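Local atomic coordinates of cell surface protein (PDB entry 4GT6), a protein that is of unknown function but, as an extracellular surface protein built on BspA-type leucine-rich repeats, probably binds other proteins. Residues Asp123-Ile128 / Glu146-Val151; Leu139-Ile144 / Ser161-Thr166. All blocks are in the same frame, centred on the assembly; numbering follows the deposited sequence. Where two conformers were deposited one is given.

Contact 1 of 2, residues Asp123-Ile128 / Glu146-Val151; sequences DSVTEI and EGVTSV. With EDO (1,2-ethanediol), chain M.
Two successive turns of the BspA-type leucine-rich-repeat solenoid meet where Val125 and Thr126 lie against Gly147 and Val148, at a place where the backbones come close without any direct hydrogen bond between them. The nearest alpha carbons are those of Thr126 and Val148, 4.6 Å apart. Val148 carries the contact. Its CG2 branch, anti to the carbonyl carbon (CG1 being anti to N, chi1 173°), sits 3.4 Å from Val125 O and, in the conformer given, 3.9 Å from Val125 CG1, the two valine side chains crossing obliquely. Thr126 O packs on Val148 CA at 3.6 Å. Val125 in turn packs on Ile105 of the preceding turn.

Gly147 has phi 117° and psi -25°, where a CB would be jammed against the carbonyl oxygen of Glu146 and would also come close to Thr126 CG2. Three waters fill the place of direct bonds. Water 1 donates to Val125 O at 2.7 Å and also to Glu146 O, tying carbonyl to carbonyl. Water 2 donates to Thr126 O at 2.8 Å and accepts from Thr149 N at 2.9 Å, standing between a backbone acceptor and a backbone donor. Water 3 accepts from Ile128 N and reaches Ser150 O only weakly, at 3.5 Å. At the far end Asp123 OD2 accepts a hydrogen bond from an ethanediol, probably left from crystallisation, which also bonds to Lys98 and Ser100.

The direct contact is thus Val148 packed against the Val125-Thr126 backbone and the Val125 side chain, while three bridging waters link polar backbone atoms of neighbouring turns at a break in strand pairing.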
ATOM      1  N   ASP A 123      -4.853 -18.722  -9.277  1.00 32.51           N
ATOM      2  CA  ASP A 123      -6.129 -19.110  -9.877  1.00 32.12           C
ATOM      3  C   ASP A 123      -7.163 -19.787  -8.938  1.00 33.16           C
ATOM      4  O   ASP A 123      -8.354 -19.587  -9.155  1.00 32.25           O
ATOM      5  CB  ASP A 123      -5.880 -19.989 -11.120  1.00 35.67           C
ATOM      6  CG  ASP A 123      -5.074 -19.298 -12.228  1.00 52.25           C
ATOM      7  OD1 ASP A 123      -4.984 -18.043 -12.215  1.00 52.18           O
ATOM      8  OD2 ASP A 123      -4.505 -20.010 -13.079  1.00 61.90           O
ATOM      9  N   SER A 124      -6.754 -20.579  -7.924  1.00 27.52           N
ATOM     10  CA  SER A 124      -7.746 -21.234  -7.050  1.00 25.99           C
ATOM     11  C   SER A 124      -7.454 -21.009  -5.539  1.00 23.40           C
ATOM     12  O   SER A 124      -7.928 -21.766  -4.691  1.00 23.09           O
ATOM     13  CB  SER A 124      -7.828 -22.727  -7.361  1.00 33.50           C
ATOM     14  OG  SER A 124      -6.590 -23.360  -7.086  1.00 46.13           O
ATOM     15  N   VAL A 125      -6.735 -19.941  -5.230  0.50 18.39           N
ATOM     16  CA  VAL A 125      -6.349 -19.582  -3.871  0.50 16.86           C
ATOM     17  C   VAL A 125      -7.576 -19.093  -3.064  0.50 19.82           C
ATOM     18  O   VAL A 125      -8.493 -18.493  -3.635  0.50 19.33           O
ATOM     19  CB  VAL A 125      -5.201 -18.534  -3.919  0.50 20.03           C
ATOM     20  CG1 VAL A 125      -5.697 -17.125  -4.270  0.50 19.78           C
ATOM     21  CG2 VAL A 125      -4.391 -18.535  -2.635  0.50 19.14           C
ATOM     22  N   THR A 126      -7.606 -19.396  -1.754  1.00 15.95           N
ATOM     23  CA  THR A 126      -8.684 -18.937  -0.878  1.00 16.73           C
ATOM     24  C   THR A 126      -8.086 -18.046   0.202  1.00 21.08           C
ATOM     25  O   THR A 126      -8.827 -17.330   0.859  1.00 20.25           O
ATOM     26  CB  THR A 126      -9.501 -20.082  -0.287  1.00 22.53           C
ATOM     27  OG1 THR A 126      -8.648 -20.931   0.472  1.00 22.62           O
ATOM     28  CG2 THR A 126     -10.315 -20.848  -1.337  1.00 23.31           C
ATOM     29  N   GLU A 127      -6.753 -18.133   0.440  1.00 16.81           N
ATOM     30  CA  GLU A 127      -6.098 -17.331   1.483  1.00 16.03           C
ATOM     31  C   GLU A 127      -4.753 -16.861   1.017  1.00 17.93           C
ATOM     32  O   GLU A 127      -3.957 -17.670   0.544  1.00 15.77           O
ATOM     33  CB  GLU A 127      -5.884 -18.136   2.795  1.00 17.63           C
ATOM     34  CG  GLU A 127      -7.137 -18.642   3.483  1.00 30.87           C
ATOM     35  CD  GLU A 127      -6.790 -19.476   4.702  1.00 50.75           C
ATOM     36  OE1 GLU A 127      -6.480 -18.881   5.759  1.00 49.36           O
ATOM     37  OE2 GLU A 127      -6.732 -20.719   4.573  1.00 42.79           O
ATOM     38  N   ILE A 128      -4.500 -15.569   1.136  1.00 13.39           N
ATOM     39  CA  ILE A 128      -3.202 -14.966   0.800  1.00 13.62           C
ATOM     40  C   ILE A 128      -2.850 -14.060   1.973  1.00 18.21           C
ATOM     41  O   ILE A 128      -3.624 -13.130   2.283  1.00 17.31           O
ATOM     42  CB  ILE A 128      -3.173 -14.203  -0.549  1.00 16.44           C
ATOM     43  CG1 ILE A 128      -3.851 -14.958  -1.709  1.00 17.83           C
ATOM     44  CG2 ILE A 128      -1.737 -13.863  -0.881  1.00 15.98           C
ATOM     45  CD1 ILE A 128      -4.142 -14.031  -2.983  1.00 22.90           C
ATOM     46  N   GLU A 146     -12.811 -15.627  -6.530  1.00 18.85           N
ATOM     47  CA  GLU A 146     -13.915 -15.701  -5.576  0.50 18.55           C
ATOM     48  C   GLU A 146     -13.534 -16.720  -4.493  1.00 22.70           C
ATOM     49  O   GLU A 146     -12.979 -17.768  -4.803  1.00 20.79           O
ATOM     50  CB  GLU A 146     -15.246 -16.055  -6.291  0.50 20.27           C
ATOM     51  CG  GLU A 146     -15.782 -14.954  -7.212  0.50 25.93           C
ATOM     52  CD  GLU A 146     -16.362 -13.700  -6.567  0.50 29.77           C
ATOM     53  OE1 GLU A 146     -16.501 -13.678  -5.322  0.50 25.77           O
ATOM     54  OE2 GLU A 146     -16.642 -12.723  -7.303  0.50 16.46           O
ATOM     55  N   GLY A 147     -13.762 -16.370  -3.235  1.00 21.62           N
ATOM     56  CA  GLY A 147     -13.374 -17.243  -2.130  1.00 21.41           C
ATOM     57  C   GLY A 147     -12.340 -16.576  -1.243  1.00 23.14           C
ATOM     58  O   GLY A 147     -12.255 -16.886  -0.051  1.00 22.87           O
ATOM     59  N   VAL A 148     -11.567 -15.620  -1.803  1.00 17.59           N
ATOM     60  CA  VAL A 148     -10.639 -14.812  -1.011  1.00 15.79           C
ATOM     61  C   VAL A 148     -11.490 -13.761  -0.262  1.00 17.85           C
ATOM     62  O   VAL A 148     -12.270 -13.059  -0.905  1.00 16.60           O
ATOM     63  CB  VAL A 148      -9.528 -14.171  -1.864  1.00 18.73           C
ATOM     64  CG1 VAL A 148      -8.702 -13.199  -1.011  1.00 16.91           C
ATOM     65  CG2 VAL A 148      -8.608 -15.249  -2.472  1.00 18.54           C
ATOM     66  N   THR A 149     -11.374 -13.678   1.073  1.00 14.88           N
ATOM     67  CA  THR A 149     -12.262 -12.773   1.843  1.00 14.58           C
ATOM     68  C   THR A 149     -11.599 -11.468   2.270  1.00 18.35           C
ATOM     69  O   THR A 149     -12.283 -10.583   2.793  1.00 18.72           O
ATOM     70  CB  THR A 149     -12.881 -13.509   3.044  1.00 18.44           C
ATOM     71  OG1 THR A 149     -11.823 -14.047   3.854  1.00 19.94           O
ATOM     72  CG2 THR A 149     -13.831 -14.638   2.595  1.00 19.86           C
ATOM     73  N   SER A 150     -10.296 -11.318   2.051  1.00 15.52           N
ATOM     74  CA  SER A 150      -9.650 -10.027   2.308  1.00 16.29           C
ATOM     75  C   SER A 150      -8.367  -9.889   1.536  1.00 19.96           C
ATOM     76  O   SER A 150      -7.767 -10.884   1.135  1.00 18.81           O
ATOM     77  CB  SER A 150      -9.385  -9.794   3.797  1.00 21.67           C
ATOM     78  OG  SER A 150      -8.440 -10.712   4.312  1.00 25.89           O
ATOM     79  N   VAL A 151      -7.942  -8.643   1.318  1.00 15.13           N
ATOM     80  CA  VAL A 151      -6.659  -8.383   0.686  1.00 14.25           C
ATOM     81  C   VAL A 151      -5.775  -8.018   1.859  1.00 17.82           C
ATOM     82  O   VAL A 151      -5.973  -6.954   2.454  1.00 15.24           O
ATOM     83  CB  VAL A 151      -6.729  -7.293  -0.416  1.00 16.83           C
ATOM     84  CG1 VAL A 151      -5.327  -7.022  -0.984  1.00 15.52           C
ATOM     85  CG2 VAL A 151      -7.671  -7.729  -1.527  1.00 16.63           C
TER
HETATM   86  C1  EDO M 911      -1.736 -23.319 -14.209  1.00 51.33           C
HETATM   87  O1  EDO M 911      -1.381 -24.067 -15.364  1.00 49.08           O
HETATM   88  C2  EDO M 911      -3.241 -22.960 -14.158  1.00 52.63           C
HETATM   89  O2  EDO M 911      -3.635 -22.554 -12.839  1.00 50.28           O
HETATM   90  O   HOH W   1     -10.638 -19.461  -4.910  1.00 25.99           O
HETATM   91  O   HOH W   2      -9.187 -15.043   2.364  1.00 18.23           O
HETATM   92  O   HOH W   3      -6.690 -13.938   2.350  1.00 24.77           O

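Contact 2 of 2, residues Leu139-Ile144 / Ser161-Thr166; sequences LDTVTI and SLHTVT. With EDO (1,2-ethanediol), chain J.
Val142 and Val165 pair at the middle of two parallel strands, 141-143 and 164-166, whose axes lie 4.8 Å apart and diverge by only 3°. Backbone hydrogen bonds come first: Val142 N donates to Thr164 O, Thr166 N to Val142 O, and Ile144 N to Thr166 O at 2.9 Å. Before the strands begin, His163 N donates to Asp140 O at 3.0 Å, 24° out of the carbonyl plane.

The His163 ring makes contacts of its own. Its CG lies between the backbone N and the carbonyl carbon (chi1 62°), which places the root of the ring next to Asp140 O. That oxygen lies 3.3 Å above one face of the His163 ring, offset toward the rim, while Thr141 CG2, in the conformer given, approaches CE1 of His163 obliquely at 3.5 Å.

Among polar contacts, His163 ND1 shares a hydrogen bond with Thr164 OG1 at 2.8 Å, which helps to fix the turn of the ring. An alanine at His163 removes the ring, and would probably leave Thr164 OG1 without its ND1 mate and open a gap beside Thr141 CG2 and over Asp140 O. Water 4 joins Leu139 O to Ser161 N; water 5 links Val142 O with Thr166 OG1.

Apolar contacts occupy the inner side, where Val142 CG2 meets Leu162 CD1 at 3.7 Å and both residues pack on Phe156. Thr141, Thr143, Thr164 and Thr166 line the outer face. Parallel strands stacked turn upon turn, aliphatic inside and polar outside, are typical of a leucine-rich-repeat solenoid.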
ATOM      1  N   LEU A 139       4.729  -7.392 -11.952  1.00 15.55           N
ATOM      2  CA  LEU A 139       3.363  -7.939 -12.118  1.00 16.31           C
ATOM      3  C   LEU A 139       2.513  -6.869 -12.836  1.00 19.61           C
ATOM      4  O   LEU A 139       2.537  -5.723 -12.389  1.00 19.77           O
ATOM      5  CB  LEU A 139       2.720  -8.280 -10.761  1.00 16.45           C
ATOM      6  CG  LEU A 139       3.235  -9.490 -10.016  1.00 22.38           C
ATOM      7  CD1 LEU A 139       2.479  -9.625  -8.681  1.00 22.27           C
ATOM      8  CD2 LEU A 139       3.077 -10.779 -10.857  1.00 23.38           C
ATOM      9  N   ASP A 140       1.795  -7.221 -13.915  1.00 17.30           N
ATOM     10  CA  ASP A 140       1.045  -6.195 -14.658  0.50 17.43           C
ATOM     11  C   ASP A 140      -0.459  -6.206 -14.366  1.00 21.52           C
ATOM     12  O   ASP A 140      -1.052  -5.123 -14.268  1.00 19.64           O
ATOM     13  CB  ASP A 140       1.304  -6.292 -16.180  0.50 19.74           C
ATOM     14  CG  ASP A 140       0.875  -7.577 -16.862  0.50 30.07           C
ATOM     15  OD1 ASP A 140       0.603  -8.567 -16.153  0.50 30.49           O
ATOM     16  OD2 ASP A 140       0.793  -7.589 -18.106  0.50 38.03           O
ATOM     17  N   THR A 141      -1.078  -7.377 -14.255  1.00 18.73           N
ATOM     18  CA  THR A 141      -2.506  -7.507 -13.948  0.75 19.34           C
ATOM     19  C   THR A 141      -2.674  -8.659 -12.997  1.00 23.32           C
ATOM     20  O   THR A 141      -1.961  -9.670 -13.127  1.00 22.99           O
ATOM     21  CB  THR A 141      -3.386  -7.728 -15.203  0.75 26.71           C
ATOM     22  OG1 THR A 141      -3.166  -9.044 -15.709  0.75 32.17           O
ATOM     23  CG2 THR A 141      -3.194  -6.674 -16.290  0.75 21.59           C
ATOM     24  N   VAL A 142      -3.602  -8.523 -12.055  1.00 18.88           N
ATOM     25  CA  VAL A 142      -3.874  -9.571 -11.078  1.00 18.71           C
ATOM     26  C   VAL A 142      -5.373  -9.753 -10.946  1.00 21.37           C
ATOM     27  O   VAL A 142      -6.100  -8.769 -10.814  1.00 21.03           O
ATOM     28  CB  VAL A 142      -3.223  -9.263  -9.695  1.00 23.37           C
ATOM     29  CG1 VAL A 142      -3.753 -10.207  -8.614  1.00 23.87           C
ATOM     30  CG2 VAL A 142      -1.695  -9.353  -9.764  1.00 23.56           C
ATOM     31  N   THR A 143      -5.819 -11.007 -10.939  1.00 17.29           N
ATOM     32  CA  THR A 143      -7.205 -11.347 -10.671  1.00 17.95           C
ATOM     33  C   THR A 143      -7.230 -12.161  -9.384  1.00 22.24           C
ATOM     34  O   THR A 143      -6.610 -13.225  -9.306  1.00 20.56           O
ATOM     35  CB  THR A 143      -7.886 -12.082 -11.849  1.00 23.88           C
ATOM     36  OG1 THR A 143      -7.900 -11.226 -12.987  1.00 27.26           O
ATOM     37  CG2 THR A 143      -9.330 -12.486 -11.529  1.00 25.14           C
ATOM     38  N   ILE A 144      -7.935 -11.655  -8.376  0.50 18.42           N
ATOM     39  CA  ILE A 144      -8.105 -12.346  -7.099  0.50 17.71           C
ATOM     40  C   ILE A 144      -9.381 -13.179  -7.230  0.50 21.87           C
ATOM     41  O   ILE A 144     -10.434 -12.618  -7.546  0.50 21.41           O
ATOM     42  CB  ILE A 144      -8.107 -11.357  -5.896  0.50 19.92           C
ATOM     43  CG1 ILE A 144      -6.765 -10.574  -5.782  0.50 19.79           C
ATOM     44  CG2 ILE A 144      -8.456 -12.059  -4.580  0.50 20.36           C
ATOM     45  CD1 ILE A 144      -5.423 -11.452  -5.550  0.50 21.52           C
ATOM     46  N   SER A 161       4.369  -1.928 -11.729  1.00 14.62           N
ATOM     47  CA  SER A 161       3.777  -2.180 -13.053  1.00 15.18           C
ATOM     48  C   SER A 161       2.317  -2.592 -12.994  1.00 17.29           C
ATOM     49  O   SER A 161       1.699  -2.759 -14.044  1.00 18.12           O
ATOM     50  CB  SER A 161       4.545  -3.291 -13.771  1.00 18.08           C
ATOM     51  OG  SER A 161       5.905  -2.932 -13.885  1.00 17.94           O
ATOM     52  N   LEU A 162       1.798  -2.832 -11.798  1.00 14.82           N
ATOM     53  CA  LEU A 162       0.454  -3.384 -11.595  1.00 14.89           C
ATOM     54  C   LEU A 162      -0.598  -2.300 -11.883  1.00 18.59           C
ATOM     55  O   LEU A 162      -0.779  -1.392 -11.076  1.00 18.37           O
ATOM     56  CB  LEU A 162       0.338  -3.953 -10.163  1.00 14.36           C
ATOM     57  CG  LEU A 162      -0.997  -4.601  -9.760  1.00 17.39           C
ATOM     58  CD1 LEU A 162      -1.327  -5.810 -10.652  1.00 17.01           C
ATOM     59  CD2 LEU A 162      -0.940  -5.059  -8.298  1.00 18.32           C
ATOM     60  N   HIS A 163      -1.256  -2.399 -13.040  1.00 15.93           N
ATOM     61  CA  HIS A 163      -2.195  -1.352 -13.474  1.00 16.63           C
ATOM     62  C   HIS A 163      -3.668  -1.758 -13.367  1.00 20.87           C
ATOM     63  O   HIS A 163      -4.536  -0.883 -13.465  1.00 19.03           O
ATOM     64  CB  HIS A 163      -1.870  -0.892 -14.903  1.00 17.37           C
ATOM     65  CG  HIS A 163      -1.991  -1.975 -15.934  1.00 21.18           C
ATOM     66  ND1 HIS A 163      -3.225  -2.370 -16.423  1.00 23.35           N
ATOM     67  CD2 HIS A 163      -1.027  -2.726 -16.519  1.00 22.94           C
ATOM     68  CE1 HIS A 163      -2.973  -3.326 -17.307  1.00 23.34           C
ATOM     69  NE2 HIS A 163      -1.669  -3.596 -17.374  1.00 23.28           N
ATOM     70  N   THR A 164      -3.955  -3.063 -13.228  1.00 17.91           N
ATOM     71  CA  THR A 164      -5.335  -3.548 -13.113  1.00 18.67           C
ATOM     72  C   THR A 164      -5.398  -4.670 -12.094  1.00 22.39           C
ATOM     73  O   THR A 164      -4.607  -5.615 -12.163  1.00 20.28           O
ATOM     74  CB  THR A 164      -5.887  -4.016 -14.487  1.00 25.26           C
ATOM     75  OG1 THR A 164      -5.787  -2.960 -15.440  1.00 25.21           O
ATOM     76  CG2 THR A 164      -7.343  -4.477 -14.419  1.00 26.86           C
ATOM     77  N   VAL A 165      -6.352  -4.572 -11.157  1.00 19.03           N
ATOM     78  CA  VAL A 165      -6.611  -5.612 -10.162  1.00 18.55           C
ATOM     79  C   VAL A 165      -8.105  -5.854 -10.150  1.00 24.41           C
ATOM     80  O   VAL A 165      -8.887  -4.901 -10.004  1.00 26.19           O
ATOM     81  CB  VAL A 165      -6.066  -5.341  -8.726  1.00 22.92           C
ATOM     82  CG1 VAL A 165      -6.477  -6.462  -7.754  1.00 22.53           C
ATOM     83  CG2 VAL A 165      -4.545  -5.215  -8.717  1.00 23.87           C
ATOM     84  N   THR A 166      -8.501  -7.113 -10.277  1.00 18.43           N
ATOM     85  CA  THR A 166      -9.906  -7.492 -10.194  1.00 17.82           C
ATOM     86  C   THR A 166     -10.133  -8.149  -8.837  1.00 22.24           C
ATOM     87  O   THR A 166      -9.516  -9.177  -8.531  1.00 20.70           O
ATOM     88  CB  THR A 166     -10.304  -8.384 -11.373  1.00 25.62           C
ATOM     89  OG1 THR A 166     -10.063  -7.646 -12.570  1.00 26.21           O
ATOM     90  CG2 THR A 166     -11.791  -8.827 -11.312  1.00 27.70           C
TER
HETATM   91  C1  EDO J 908      -8.592  -2.285  -7.650  0.50 26.66           C
HETATM   92  O1  EDO J 908      -9.837  -2.595  -8.246  0.50 28.38           O
HETATM   93  C2  EDO J 908      -8.561  -2.878  -6.232  0.50 28.06           C
HETATM   94  O2  EDO J 908      -9.671  -2.374  -5.499  0.50 29.60           O
HETATM   95  O   HOH W   4       4.049  -4.557 -10.511  1.00 14.24           O
HETATM   96  O   HOH W   5      -7.535  -7.878 -13.378  1.00 27.61           O

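From the N terminus the chain runs through 123-128, then 139-144, 146-151 and 161-166, so the segments alternate and the two contacts cross rather than nest. Contact 1 closes a loop with 17 residues between its segments, and that loop holds the first strand of contact 2. Contact 2 spans 16 residues, among them strand 150-151 of contact 1. Each therefore joins one part of a solenoid turn to the matching part of the next, the two lying about 15 Å apart between centres. They also touch in the interior, where Ile128 CD1 packs on Ile144 CD1 at 3.9 Å, so the two contacts meet at one isoleucine pair, in the conformer given for Ile144.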